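Local coordinates for protein ALDH21) (Physcomitrella patens subsp. patens, PDB 5MZ5) that is an NADP(+)-dependent aldehyde dehydrogenase that oxidises succinic semialdehyde to succinate, modelled here without its cofactor, at residues 129-134 / 353-358; 366-371 / 389-394; 95-100 / 150-155; 101-106 / 232-237. One frame throughout, in Å; residues are numbered along the deposited sequence.

Contact 1 of 4, residues 129-134 / 353-358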
loop_
_atom_site.group_PDB
_atom_site.type_symbol
_atom_site.label_atom_id
_atom_site.label_comp_id
_atom_site.label_asym_id
_atom_site.label_seq_id
_atom_site.Cartn_x
_atom_site.Cartn_y
_atom_site.Cartn_z
ATOM N N PRO A 129 -4.657 1.338 -40.228
ATOM C CA PRO A 129 -3.835 0.318 -40.904
ATOM C C PRO A 129 -3.787 -1.011 -40.140
ATOM O O PRO A 129 -3.819 -0.998 -38.913
ATOM C CB PRO A 129 -2.470 0.994 -41.000
ATOM C CG PRO A 129 -2.792 2.451 -41.021
ATOM C CD PRO A 129 -3.893 2.586 -40.025
ATOM N N ILE A 130 -3.741 -2.150 -40.861
ATOM C CA ILE A 130 -3.742 -3.507 -40.290
ATOM C C ILE A 130 -2.645 -3.714 -39.222
ATOM O O ILE A 130 -2.905 -4.392 -38.229
ATOM C CB ILE A 130 -3.739 -4.626 -41.381
ATOM C CG1 ILE A 130 -4.033 -6.032 -40.778
ATOM C CG2 ILE A 130 -2.455 -4.623 -42.242
ATOM C CD1 ILE A 130 -5.428 -6.232 -40.111
ATOM N N LYS A 131 -1.456 -3.101 -39.396
ATOM C CA LYS A 131 -0.372 -3.198 -38.409
ATOM C C LYS A 131 -0.828 -2.552 -37.092
ATOM O O LYS A 131 -0.594 -3.132 -36.033
ATOM C CB LYS A 131 0.917 -2.531 -38.948
ATOM C CG LYS A 131 2.127 -3.457 -39.167
ATOM C CD LYS A 131 1.904 -4.634 -40.120
ATOM C CE LYS A 131 3.171 -5.029 -40.848
ATOM N NZ LYS A 131 3.228 -6.481 -41.166
ATOM N N ASP A 132 -1.506 -1.375 -37.165
ATOM C CA ASP A 132 -2.038 -0.682 -35.979
ATOM C C ASP A 132 -3.195 -1.451 -35.352
ATOM O O ASP A 132 -3.284 -1.505 -34.126
ATOM C CB ASP A 132 -2.483 0.758 -36.318
ATOM C CG ASP A 132 -1.365 1.677 -36.782
ATOM O OD1 ASP A 132 -0.185 1.392 -36.459
ATOM O OD2 ASP A 132 -1.673 2.708 -37.427
ATOM N N ALA A 133 -4.082 -2.046 -36.198
ATOM C CA ALA A 133 -5.219 -2.859 -35.762
ATOM C C ALA A 133 -4.737 -4.072 -34.953
ATOM O O ALA A 133 -5.322 -4.349 -33.919
ATOM C CB ALA A 133 -6.040 -3.305 -36.958
ATOM N N ARG A 134 -3.641 -4.741 -35.396
ATOM C CA ARG A 134 -3.011 -5.892 -34.705
ATOM C C ARG A 134 -2.442 -5.448 -33.369
ATOM O O ARG A 134 -2.633 -6.151 -32.377
ATOM C CB ARG A 134 -1.922 -6.560 -35.568
ATOM C CG ARG A 134 -2.511 -7.321 -36.756
ATOM C CD ARG A 134 -1.475 -8.173 -37.457
ATOM N NE ARG A 134 -1.988 -8.671 -38.734
ATOM C CZ ARG A 134 -1.482 -8.354 -39.922
ATOM N NH1 ARG A 134 -0.415 -7.568 -40.011
ATOM N NH2 ARG A 134 -2.032 -8.828 -41.031
ATOM N N PHE A 353 -5.577 -2.009 -45.430
ATOM C CA PHE A 353 -5.420 -3.465 -45.483
ATOM C C PHE A 353 -4.033 -3.900 -45.977
ATOM O O PHE A 353 -3.673 -5.072 -45.816
ATOM C CB PHE A 353 -6.543 -4.123 -46.290
ATOM C CG PHE A 353 -7.889 -4.024 -45.614
ATOM C CD1 PHE A 353 -8.254 -4.925 -44.616
ATOM C CD2 PHE A 353 -8.795 -3.021 -45.971
ATOM C CE1 PHE A 353 -9.508 -4.838 -43.995
ATOM C CE2 PHE A 353 -10.048 -2.931 -45.347
ATOM C CZ PHE A 353 -10.396 -3.848 -44.371
ATOM N N GLU A 354 -3.248 -2.953 -46.554
ATOM C CA GLU A 354 -1.874 -3.223 -46.999
ATOM C C GLU A 354 -0.987 -3.278 -45.765
ATOM O O GLU A 354 -1.155 -2.465 -44.859
ATOM C CB GLU A 354 -1.334 -2.141 -47.961
ATOM C CG GLU A 354 -2.093 -1.954 -49.271
ATOM C CD GLU A 354 -2.023 -3.037 -50.334
ATOM O OE1 GLU A 354 -1.310 -4.050 -50.137
ATOM O OE2 GLU A 354 -2.688 -2.860 -51.380
ATOM N N GLU A 355 -0.074 -4.256 -45.723
ATOM C CA GLU A 355 0.865 -4.469 -44.643
ATOM C C GLU A 355 1.828 -3.310 -44.449
ATOM O O GLU A 355 2.204 -3.044 -43.311
ATOM C CB GLU A 355 1.644 -5.771 -44.864
ATOM C CG GLU A 355 0.777 -7.028 -44.907
ATOM C CD GLU A 355 0.067 -7.388 -43.614
ATOM O OE1 GLU A 355 0.622 -7.095 -42.533
ATOM O OE2 GLU A 355 -1.038 -7.975 -43.677
ATOM N N ASP A 356 2.225 -2.606 -45.531
ATOM C CA ASP A 356 3.181 -1.496 -45.426
ATOM C C ASP A 356 2.520 -0.088 -45.318
ATOM O O ASP A 356 3.248 0.899 -45.264
ATOM C CB ASP A 356 4.208 -1.555 -46.568
ATOM C CG ASP A 356 3.626 -1.465 -47.967
ATOM O OD1 ASP A 356 2.377 -1.497 -48.102
ATOM O OD2 ASP A 356 4.415 -1.430 -48.934
ATOM N N THR A 357 1.165 -0.009 -45.230
ATOM C CA THR A 357 0.468 1.269 -45.048
ATOM C C THR A 357 0.712 1.774 -43.626
ATOM O O THR A 357 0.498 1.038 -42.647
ATOM C CB THR A 357 -1.036 1.173 -45.357
ATOM O OG1 THR A 357 -1.189 0.919 -46.747
ATOM C CG2 THR A 357 -1.796 2.481 -45.041
ATOM N N TYR A 358 1.186 3.028 -43.532
ATOM C CA TYR A 358 1.422 3.689 -42.259
ATOM C C TYR A 358 0.208 4.534 -41.904
ATOM O O TYR A 358 -0.193 4.561 -40.752
ATOM C CB TYR A 358 2.671 4.576 -42.331
ATOM C CG TYR A 358 3.099 5.083 -40.973
ATOM C CD1 TYR A 358 2.566 6.260 -40.448
ATOM C CD2 TYR A 358 3.984 4.351 -40.176
ATOM C CE1 TYR A 358 2.903 6.700 -39.170
ATOM C CE2 TYR A 358 4.347 4.795 -38.903
ATOM C CZ TYR A 358 3.808 5.975 -38.407
ATOM O OH TYR A 358 4.151 6.419 -37.150
HETATM O O HOH W 1 -0.501 -1.790 -42.017
#

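Contact 2 of 4, residues 366-371 / 389-394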
loop_
_atom_site.group_PDB
_atom_site.type_symbol
_atom_site.label_atom_id
_atom_site.label_comp_id
_atom_site.label_asym_id
_atom_site.label_seq_id
_atom_site.Cartn_x
_atom_site.Cartn_y
_atom_site.Cartn_z
ATOM N N SER A 366 -15.999 14.152 -44.214
ATOM C CA SER A 366 -16.358 15.344 -43.443
ATOM C C SER A 366 -15.264 15.650 -42.386
ATOM O O SER A 366 -14.880 16.815 -42.212
ATOM C CB SER A 366 -17.732 15.155 -42.798
ATOM O OG SER A 366 -17.927 15.951 -41.640
ATOM N N ALA A 367 -14.738 14.597 -41.723
ATOM C CA ALA A 367 -13.649 14.724 -40.745
ATOM C C ALA A 367 -12.404 15.270 -41.475
ATOM O O ALA A 367 -11.808 16.247 -41.014
ATOM C CB ALA A 367 -13.352 13.370 -40.088
ATOM N N ALA A 368 -12.072 14.685 -42.654
ATOM C CA ALA A 368 -10.950 15.096 -43.514
ATOM C C ALA A 368 -11.092 16.557 -43.996
ATOM O O ALA A 368 -10.114 17.302 -43.928
ATOM C CB ALA A 368 -10.829 14.160 -44.708
ATOM N N LYS A 369 -12.316 16.969 -44.438
ATOM C CA LYS A 369 -12.620 18.336 -44.887
ATOM C C LYS A 369 -12.384 19.351 -43.765
ATOM O O LYS A 369 -11.831 20.416 -44.030
ATOM C CB LYS A 369 -14.064 18.454 -45.422
ATOM C CG LYS A 369 -14.286 17.854 -46.800
ATOM C CD LYS A 369 -15.754 17.960 -47.186
ATOM C CE LYS A 369 -16.072 17.264 -48.488
ATOM N NZ LYS A 369 -17.481 17.496 -48.916
ATOM N N GLY A 370 -12.778 18.987 -42.536
ATOM C CA GLY A 370 -12.594 19.792 -41.330
ATOM C C GLY A 370 -11.128 20.051 -41.037
ATOM O O GLY A 370 -10.746 21.188 -40.752
ATOM N N ILE A 371 -10.290 18.994 -41.135
ATOM C CA ILE A 371 -8.830 19.063 -40.928
ATOM C C ILE A 371 -8.195 19.966 -42.012
ATOM O O ILE A 371 -7.426 20.868 -41.689
ATOM C CB ILE A 371 -8.200 17.643 -40.868
ATOM C CG1 ILE A 371 -8.677 16.881 -39.617
ATOM C CG2 ILE A 371 -6.668 17.720 -40.916
ATOM C CD1 ILE A 371 -8.746 15.335 -39.771
ATOM N N GLY A 389 -0.844 18.760 -46.270
ATOM C CA GLY A 389 -1.964 19.702 -46.254
ATOM C C GLY A 389 -3.036 19.485 -47.311
ATOM O O GLY A 389 -4.020 20.232 -47.345
ATOM N N ASN A 390 -2.861 18.478 -48.191
ATOM C CA ASN A 390 -3.839 18.185 -49.241
ATOM C C ASN A 390 -4.786 17.049 -48.862
ATOM O O ASN A 390 -4.393 16.108 -48.154
ATOM C CB ASN A 390 -3.173 17.905 -50.589
ATOM C CG ASN A 390 -2.322 19.043 -51.123
ATOM O OD1 ASN A 390 -1.147 18.872 -51.429
ATOM N ND2 ASN A 390 -2.890 20.222 -51.275
ATOM N N ARG A 391 -6.042 17.162 -49.322
ATOM C CA ARG A 391 -7.092 16.178 -49.083
ATOM C C ARG A 391 -7.404 15.429 -50.382
ATOM O O ARG A 391 -7.442 16.024 -51.460
ATOM C CB ARG A 391 -8.351 16.853 -48.511
ATOM C CG ARG A 391 -9.402 15.895 -47.961
ATOM C CD ARG A 391 -10.736 16.594 -47.833
ATOM N NE ARG A 391 -11.695 16.104 -48.823
ATOM C CZ ARG A 391 -12.343 16.868 -49.690
ATOM N NH1 ARG A 391 -12.159 18.180 -49.698
ATOM N NH2 ARG A 391 -13.193 16.329 -50.549
ATOM N N LYS A 392 -7.623 14.120 -50.261
ATOM C CA LYS A 392 -7.976 13.208 -51.344
ATOM C C LYS A 392 -9.075 12.324 -50.721
ATOM O O LYS A 392 -8.758 11.335 -50.049
ATOM C CB LYS A 392 -6.727 12.397 -51.737
ATOM C CG LYS A 392 -6.740 11.772 -53.134
ATOM C CD LYS A 392 -5.653 10.673 -53.274
ATOM C CE LYS A 392 -6.017 9.366 -52.572
ATOM N NZ LYS A 392 -4.831 8.508 -52.292
ATOM N N GLY A 393 -10.338 12.753 -50.868
ATOM C CA GLY A 393 -11.495 12.086 -50.276
ATOM C C GLY A 393 -11.441 12.162 -48.758
ATOM O O GLY A 393 -11.471 13.256 -48.197
ATOM N N ALA A 394 -11.318 11.003 -48.084
ATOM C CA ALA A 394 -11.215 10.929 -46.623
ATOM C C ALA A 394 -9.741 10.954 -46.158
ATOM O O ALA A 394 -9.472 11.029 -44.956
ATOM C CB ALA A 394 -11.930 9.686 -46.099
#

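Contact 3 of 4, residues 95-100 / 150-155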
loop_
_atom_site.group_PDB
_atom_site.type_symbol
_atom_site.label_atom_id
_atom_site.label_comp_id
_atom_site.label_asym_id
_atom_site.label_seq_id
_atom_site.Cartn_x
_atom_site.Cartn_y
_atom_site.Cartn_z
ATOM N N MET A 95 -20.305 -13.279 -6.953
ATOM C CA MET A 95 -19.304 -14.110 -7.632
ATOM C C MET A 95 -18.007 -14.149 -6.797
ATOM O O MET A 95 -17.598 -13.126 -6.220
ATOM C CB MET A 95 -18.931 -13.488 -8.986
ATOM C CG MET A 95 -19.988 -13.635 -10.055
ATOM S SD MET A 95 -19.528 -12.715 -11.527
ATOM C CE MET A 95 -18.422 -13.905 -12.351
ATOM N N GLY A 96 -17.360 -15.310 -6.782
ATOM C CA GLY A 96 -16.047 -15.460 -6.163
ATOM C C GLY A 96 -15.033 -14.737 -7.030
ATOM O O GLY A 96 -15.267 -14.567 -8.234
ATOM N N ALA A 97 -13.924 -14.260 -6.427
ATOM C CA ALA A 97 -12.863 -13.535 -7.149
ATOM C C ALA A 97 -12.306 -14.368 -8.312
ATOM O O ALA A 97 -12.093 -13.830 -9.401
ATOM C CB ALA A 97 -11.742 -13.109 -6.195
ATOM N N TYR A 98 -12.152 -15.693 -8.094
ATOM C CA TYR A 98 -11.668 -16.655 -9.089
ATOM C C TYR A 98 -12.660 -16.800 -10.264
ATOM O O TYR A 98 -12.238 -17.136 -11.367
ATOM C CB TYR A 98 -11.361 -18.039 -8.441
ATOM C CG TYR A 98 -12.607 -18.790 -8.005
ATOM C CD1 TYR A 98 -13.191 -18.549 -6.762
ATOM C CD2 TYR A 98 -13.247 -19.678 -8.866
ATOM C CE1 TYR A 98 -14.383 -19.169 -6.389
ATOM C CE2 TYR A 98 -14.438 -20.315 -8.498
ATOM C CZ TYR A 98 -14.999 -20.058 -7.255
ATOM O OH TYR A 98 -16.157 -20.693 -6.867
ATOM N N GLU A 99 -13.968 -16.574 -10.021
ATOM C CA GLU A 99 -14.993 -16.641 -11.076
ATOM C C GLU A 99 -14.878 -15.434 -11.982
ATOM O O GLU A 99 -14.974 -15.589 -13.194
ATOM C CB GLU A 99 -16.420 -16.749 -10.497
ATOM C CG GLU A 99 -16.678 -18.059 -9.784
ATOM C CD GLU A 99 -18.083 -18.240 -9.245
ATOM O OE1 GLU A 99 -18.733 -19.236 -9.640
ATOM O OE2 GLU A 99 -18.543 -17.391 -8.445
ATOM N N ARG A 100 -14.644 -14.239 -11.400
ATOM C CA ARG A 100 -14.442 -12.993 -12.158
ATOM C C ARG A 100 -13.170 -13.142 -13.000
ATOM O O ARG A 100 -13.191 -12.816 -14.183
ATOM C CB ARG A 100 -14.362 -11.758 -11.239
ATOM C CG ARG A 100 -15.631 -11.514 -10.432
ATOM C CD ARG A 100 -15.633 -10.156 -9.748
ATOM N NE ARG A 100 -14.427 -9.896 -8.954
ATOM C CZ ARG A 100 -14.297 -10.181 -7.660
ATOM N NH1 ARG A 100 -13.174 -9.892 -7.023
ATOM N NH2 ARG A 100 -15.299 -10.738 -6.989
ATOM N N GLU A 150 -5.890 -8.392 -11.615
ATOM C CA GLU A 150 -6.413 -7.429 -10.654
ATOM C C GLU A 150 -7.693 -7.928 -9.956
ATOM O O GLU A 150 -7.922 -7.570 -8.801
ATOM C CB GLU A 150 -6.655 -6.063 -11.301
ATOM C CG GLU A 150 -5.387 -5.320 -11.712
ATOM C CD GLU A 150 -4.368 -4.983 -10.633
ATOM O OE1 GLU A 150 -3.176 -4.827 -10.983
ATOM O OE2 GLU A 150 -4.754 -4.843 -9.451
ATOM N N SER A 151 -8.516 -8.746 -10.645
ATOM C CA SER A 151 -9.774 -9.292 -10.092
ATOM C C SER A 151 -9.588 -10.094 -8.782
ATOM O O SER A 151 -10.511 -10.128 -7.959
ATOM C CB SER A 151 -10.522 -10.126 -11.132
ATOM O OG SER A 151 -9.897 -11.377 -11.344
ATOM N N VAL A 152 -8.404 -10.718 -8.599
ATOM C CA VAL A 152 -8.053 -11.509 -7.412
ATOM C C VAL A 152 -7.156 -10.716 -6.445
ATOM O O VAL A 152 -6.628 -11.288 -5.501
ATOM C CB VAL A 152 -7.458 -12.912 -7.773
ATOM C CG1 VAL A 152 -8.518 -13.832 -8.368
ATOM C CG2 VAL A 152 -6.234 -12.808 -8.701
ATOM N N ARG A 153 -7.029 -9.396 -6.650
ATOM C CA ARG A 153 -6.175 -8.515 -5.847
ATOM C C ARG A 153 -6.872 -7.276 -5.327
ATOM O O ARG A 153 -6.207 -6.262 -5.107
ATOM C CB ARG A 153 -4.972 -8.048 -6.679
ATOM C CG ARG A 153 -3.871 -9.027 -6.660
ATOM C CD ARG A 153 -2.822 -8.763 -7.734
ATOM N NE ARG A 153 -1.823 -9.810 -7.584
ATOM C CZ ARG A 153 -1.914 -11.004 -8.148
ATOM N NH1 ARG A 153 -2.875 -11.258 -9.030
ATOM N NH2 ARG A 153 -1.019 -11.944 -7.868
ATOM N N ILE A 154 -8.188 -7.333 -5.127
ATOM C CA ILE A 154 -8.890 -6.180 -4.562
ATOM C C ILE A 154 -8.707 -6.286 -3.036
ATOM O O ILE A 154 -9.417 -7.026 -2.357
ATOM C CB ILE A 154 -10.375 -6.064 -5.010
ATOM C CG1 ILE A 154 -10.482 -6.116 -6.559
ATOM C CG2 ILE A 154 -11.010 -4.761 -4.420
ATOM C CD1 ILE A 154 -11.870 -6.340 -7.105
ATOM N N TYR A 155 -7.721 -5.584 -2.537
ATOM C CA TYR A 155 -7.364 -5.572 -1.122
ATOM C C TYR A 155 -8.124 -4.525 -0.347
ATOM O O TYR A 155 -8.558 -3.503 -0.890
ATOM C CB TYR A 155 -5.841 -5.355 -0.939
ATOM C CG TYR A 155 -4.992 -6.426 -1.585
ATOM C CD1 TYR A 155 -5.222 -7.774 -1.330
ATOM C CD2 TYR A 155 -3.960 -6.093 -2.461
ATOM C CE1 TYR A 155 -4.438 -8.767 -1.917
ATOM C CE2 TYR A 155 -3.155 -7.078 -3.040
ATOM C CZ TYR A 155 -3.400 -8.415 -2.765
ATOM O OH TYR A 155 -2.643 -9.400 -3.352
#

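Contact 4 of 4, residues 101-106 / 232-237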
loop_
_atom_site.group_PDB
_atom_site.type_symbol
_atom_site.label_atom_id
_atom_site.label_comp_id
_atom_site.label_asym_id
_atom_site.label_seq_id
_atom_site.Cartn_x
_atom_site.Cartn_y
_atom_site.Cartn_z
ATOM N N LYS A 101 -12.102 -13.734 -12.406
ATOM C CA LYS A 101 -10.841 -14.018 -13.088
ATOM C C LYS A 101 -11.041 -14.972 -14.269
ATOM O O LYS A 101 -10.478 -14.733 -15.337
ATOM C CB LYS A 101 -9.827 -14.623 -12.109
ATOM C CG LYS A 101 -8.411 -14.700 -12.684
ATOM C CD LYS A 101 -7.448 -15.365 -11.728
ATOM C CE LYS A 101 -6.036 -15.196 -12.230
ATOM N NZ LYS A 101 -5.114 -16.176 -11.620
ATOM N N ALA A 102 -11.795 -16.075 -14.058
ATOM C CA ALA A 102 -12.077 -17.078 -15.085
ATOM C C ALA A 102 -12.779 -16.457 -16.305
ATOM O O ALA A 102 -12.439 -16.821 -17.431
ATOM C CB ALA A 102 -12.896 -18.239 -14.511
ATOM N N VAL A 103 -13.715 -15.499 -16.087
ATOM C CA VAL A 103 -14.412 -14.793 -17.181
ATOM C C VAL A 103 -13.356 -14.047 -18.027
ATOM O O VAL A 103 -13.306 -14.215 -19.250
ATOM C CB VAL A 103 -15.515 -13.798 -16.690
ATOM C CG1 VAL A 103 -16.113 -13.005 -17.858
ATOM C CG2 VAL A 103 -16.610 -14.507 -15.894
ATOM N N LEU A 104 -12.521 -13.235 -17.356
ATOM C CA LEU A 104 -11.495 -12.415 -17.998
ATOM C C LEU A 104 -10.434 -13.240 -18.726
ATOM O O LEU A 104 -9.991 -12.842 -19.799
ATOM C CB LEU A 104 -10.873 -11.436 -16.977
ATOM C CG LEU A 104 -11.838 -10.419 -16.386
ATOM C CD1 LEU A 104 -11.383 -9.929 -15.051
ATOM C CD2 LEU A 104 -12.111 -9.267 -17.361
ATOM N N GLU A 105 -10.065 -14.405 -18.169
ATOM C CA GLU A 105 -9.093 -15.309 -18.785
ATOM C C GLU A 105 -9.679 -15.979 -20.023
ATOM O O GLU A 105 -8.943 -16.239 -20.982
ATOM C CB GLU A 105 -8.588 -16.363 -17.786
ATOM C CG GLU A 105 -7.687 -15.776 -16.715
ATOM C CD GLU A 105 -7.145 -16.789 -15.724
ATOM O OE1 GLU A 105 -7.907 -17.669 -15.262
ATOM O OE2 GLU A 105 -5.944 -16.686 -15.396
ATOM N N LYS A 106 -10.997 -16.257 -20.002
ATOM C CA LYS A 106 -11.701 -16.845 -21.138
ATOM C C LYS A 106 -11.794 -15.828 -22.284
ATOM O O LYS A 106 -11.709 -16.216 -23.437
ATOM C CB LYS A 106 -13.083 -17.385 -20.733
ATOM C CG LYS A 106 -13.002 -18.733 -20.042
ATOM C CD LYS A 106 -14.376 -19.200 -19.569
ATOM C CE LYS A 106 -14.277 -20.506 -18.815
ATOM N NZ LYS A 106 -15.576 -21.232 -18.788
ATOM N N GLU A 232 -20.202 -19.090 -19.202
ATOM C CA GLU A 232 -21.158 -19.619 -18.226
ATOM C C GLU A 232 -21.032 -18.999 -16.829
ATOM O O GLU A 232 -22.058 -18.827 -16.171
ATOM C CB GLU A 232 -21.101 -21.161 -18.168
ATOM C CG GLU A 232 -19.725 -21.748 -17.846
ATOM C CD GLU A 232 -18.831 -22.131 -19.018
ATOM O OE1 GLU A 232 -18.559 -21.272 -19.890
ATOM O OE2 GLU A 232 -18.362 -23.292 -19.033
ATOM N N GLU A 233 -19.792 -18.657 -16.384
ATOM C CA GLU A 233 -19.494 -18.031 -15.084
ATOM C C GLU A 233 -20.152 -16.654 -14.939
ATOM O O GLU A 233 -20.434 -16.225 -13.820
ATOM C CB GLU A 233 -17.975 -17.849 -14.887
ATOM C CG GLU A 233 -17.195 -19.116 -14.585
ATOM C CD GLU A 233 -16.584 -19.829 -15.774
ATOM O OE1 GLU A 233 -17.117 -19.700 -16.901
ATOM O OE2 GLU A 233 -15.588 -20.557 -15.565
ATOM N N LEU A 234 -20.367 -15.956 -16.063
ATOM C CA LEU A 234 -20.954 -14.626 -16.058
ATOM C C LEU A 234 -22.477 -14.695 -15.913
ATOM O O LEU A 234 -23.129 -15.288 -16.764
ATOM C CB LEU A 234 -20.501 -13.850 -17.312
ATOM C CG LEU A 234 -20.528 -12.324 -17.247
ATOM C CD1 LEU A 234 -19.624 -11.780 -16.120
ATOM C CD2 LEU A 234 -20.129 -11.740 -18.587
ATOM N N PRO A 235 -23.057 -14.171 -14.797
ATOM C CA PRO A 235 -24.522 -14.254 -14.605
ATOM C C PRO A 235 -25.355 -13.685 -15.760
ATOM O O PRO A 235 -24.913 -12.767 -16.441
ATOM C CB PRO A 235 -24.757 -13.457 -13.311
ATOM C CG PRO A 235 -23.442 -13.515 -12.581
ATOM C CD PRO A 235 -22.412 -13.466 -13.667
ATOM N N LEU A 236 -26.566 -14.226 -15.960
ATOM C CA LEU A 236 -27.493 -13.752 -16.990
ATOM C C LEU A 236 -27.915 -12.304 -16.691
ATOM O O LEU A 236 -28.259 -11.979 -15.554
ATOM C CB LEU A 236 -28.713 -14.672 -17.057
ATOM C CG LEU A 236 -29.625 -14.482 -18.260
ATOM C CD1 LEU A 236 -28.989 -15.083 -19.527
ATOM C CD2 LEU A 236 -31.010 -15.085 -17.980
ATOM N N GLY A 237 -27.814 -11.448 -17.697
ATOM C CA GLY A 237 -28.129 -10.028 -17.567
ATOM C C GLY A 237 -26.984 -9.153 -17.099
ATOM O O GLY A 237 -27.177 -7.950 -16.924
#

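Contact 1 of 4, residues 129-134 / 353-358
Arg134 meets Glu355 because its CG lies anti to the carbonyl carbon (chi1 -71°) and the chain runs extended to NE, while the Glu355 chain, bent at chi2 (-65°), brings its carboxylate back to the helix. The two flat groups are nearly coplanar, and the guanidinium grips the carboxylate end-on: Arg134 NH1 reaches Glu355 OE1 at 2.8 Å and Arg134 NH2 reaches Glu355 OE2 at 3.0 Å. Both bonds are almost straight and use syn lone pairs. Lys131 NZ takes the anti lone pair of Glu355 OE1 at 3.0 Å, so one oxygen accepts from two cationic groups, which would be expected to favour the charged carboxylate. Ile130 CG1 lies over one face of the Arg134 guanidinium, offset toward its rim, and Glu116 holds Arg134 NE. This salt-bridge network ties the first turn of helix 130-151 to a type I beta turn, Glu354 to Thr357, in the loop between helices 333-345 and 365-380. Next to the ion pairs, Ile130 CG2 packs 3.6 Å from Glu354 O. Pro129, at the N-cap position, sets its ring against carbonyls, with CB 3.4 Å from Thr357 O and CG 3.4 Å from Tyr358 O. A water accepts from Lys131 N and lies within hydrogen-bonding reach of Glu354 O and Thr357 O. Farther along, the Tyr358 side chain comes about 4 Å from that of Tyr314, a succinate-binding residue; no succinate is bound here.

Contact 2 of 4, residues 366-371 / 389-394
Lys369 lays its aliphatic chain over one face of the Arg391 guanidinium, with CG 3.6 Å from Arg391 NH1 and offset toward the rim. Farther out, Lys369 CE comes 3.7 Å from Arg391 NH2, so methylene groups rather than the ammonium cover the plane. The lysine is extended beyond CG, which carries its charge onward: Lys369 NZ ends 4.7 Å from Arg391 NH2, close for like charges; Glu365 forms a long, weak ion pair with each and may moderate the repulsion. Arg391 gets its shape from a bend at chi3 (110°), which turns NE away from the line of the CB-CG-CD chain. NE then donates to Gly393 O at 2.9 Å, with that oxygen in the guanidinium plane and the donor on a carbonyl lone pair. This bond within 389-394 helps fix the rotation of the guanidinium that Lys369 covers, and a salt bridge from Arg391 NH1 to Glu372 ties it back to the helix. Deeper in, Ala368 is the buried residue: its CB points at the turn and approaches Ala394 O at 3.4 Å and Gly393 O at 3.7 Å, while Arg391 CG lies 4.0 Å from the same methyl. Gly393 has positive phi (65°), which favours glycine. Helix 365-380 packs against the hairpin link between strands 391-392 and 395-402, which pair antiparallel, and Ile396 of the second strand lies against both Ala368 and Arg391.

Contact 3 of 4, residues 95-100 / 150-155
Arg100 and Ser151 carry much of this contact, the arginine reaching over to the backbone carbonyl of the serine. A bend at Arg100 chi3 (-52°) turns NE toward the 150-155 segment; from the guanidinium beyond it NH1 donates to Ser151 O at 2.8 Å. That bond is bent, with an N-H...O angle of 131°, and the acceptor is tilted from the guanidinium plane although the donor lies in the carbonyl plane. Ala97 CA, one turn earlier, lies over one face of the same guanidinium, toward its rim, and Arg100 NE is held by Ala204 O. Ile154 CD1 comes 3.8 Å from Arg100 NH1. The Ser151 hydroxyl turns to Ala148 O in its own helix, while Ser151 CB faces Arg100 CB at 4.2 Å. The contact joins the start of helix 97-113, with Gly96 at its N-cap position, to the end of helix 130-151, where the chain leaves for strand 156-160. Val152 then fills in beside Ala97: its CG1 packs 3.7 Å from Ala97 O and 4.0 Å from Ala97 CB. In the tetramer, Asp162 of a neighbouring subunit accepts from Ala97 N, and Glu150 and Arg153 form reciprocal salt bridges with Arg153 and Glu150 of another.

Contact 4 of 4, residues 101-106 / 232-237
Lys106 and the successive acids Glu232 and Glu233 form a salt-bridge network joining helix 97-113 to the loop that runs from helix 219-229 to strand 239-241, an edge strand of the parallel Rossmann-type part of the fold. Lys106 is extended beyond CG and brings its ammonium out to both carboxylates. The main acceptor is Glu233 OE1, 2.9 Å from Lys106 NZ and bonded through its syn lone pair. Two weak bonds supplement it: Lys106 NZ lies 3.3 Å from Glu233 OE2 and 3.2 Å from Glu232 OE1. One nitrogen thus faces two carboxylates, whose combined charge would be expected to stabilise its protonated form. Glu233 reaches it through a bend at chi2 (93°), and its chain crosses that of the lysine at about a right angle. At the other end of the helical segment, Lys101 NZ has a salt bridge to Glu149 of another subunit of the tetramer and a long one to Glu105 OE2. Beside the charged group the contact is mostly apolar. Val103 CG2 lies 3.7 Å from Glu233 CB, and both Val103 methyls touch Leu234 CD1. Ala102 CB touches one oxygen of the carboxylate, 3.7 Å from Glu233 OE2.

How the contacts relate
Contacts 3 and 4 are neighbours, their centres about 12 Å apart: both use helix 97-113, and they touch where Ser151 OG packs on Lys101 CA. Contact 1 sits at the start of helix 130-151 and contact 3 at its end, about 36 Å away between centres. Contact 2, its centre about 20 Å from that of contact 1, lies on the opposite side of the chain's centre from contacts 3 and 4. Along the chain, contacts 1, 3 and 4 interleave, whereas contact 2 opens and closes after them. Contacts 1 and 4 tie early helices to later loops, contact 3 joins two early helices, and contact 2 is local within the later part of the fold.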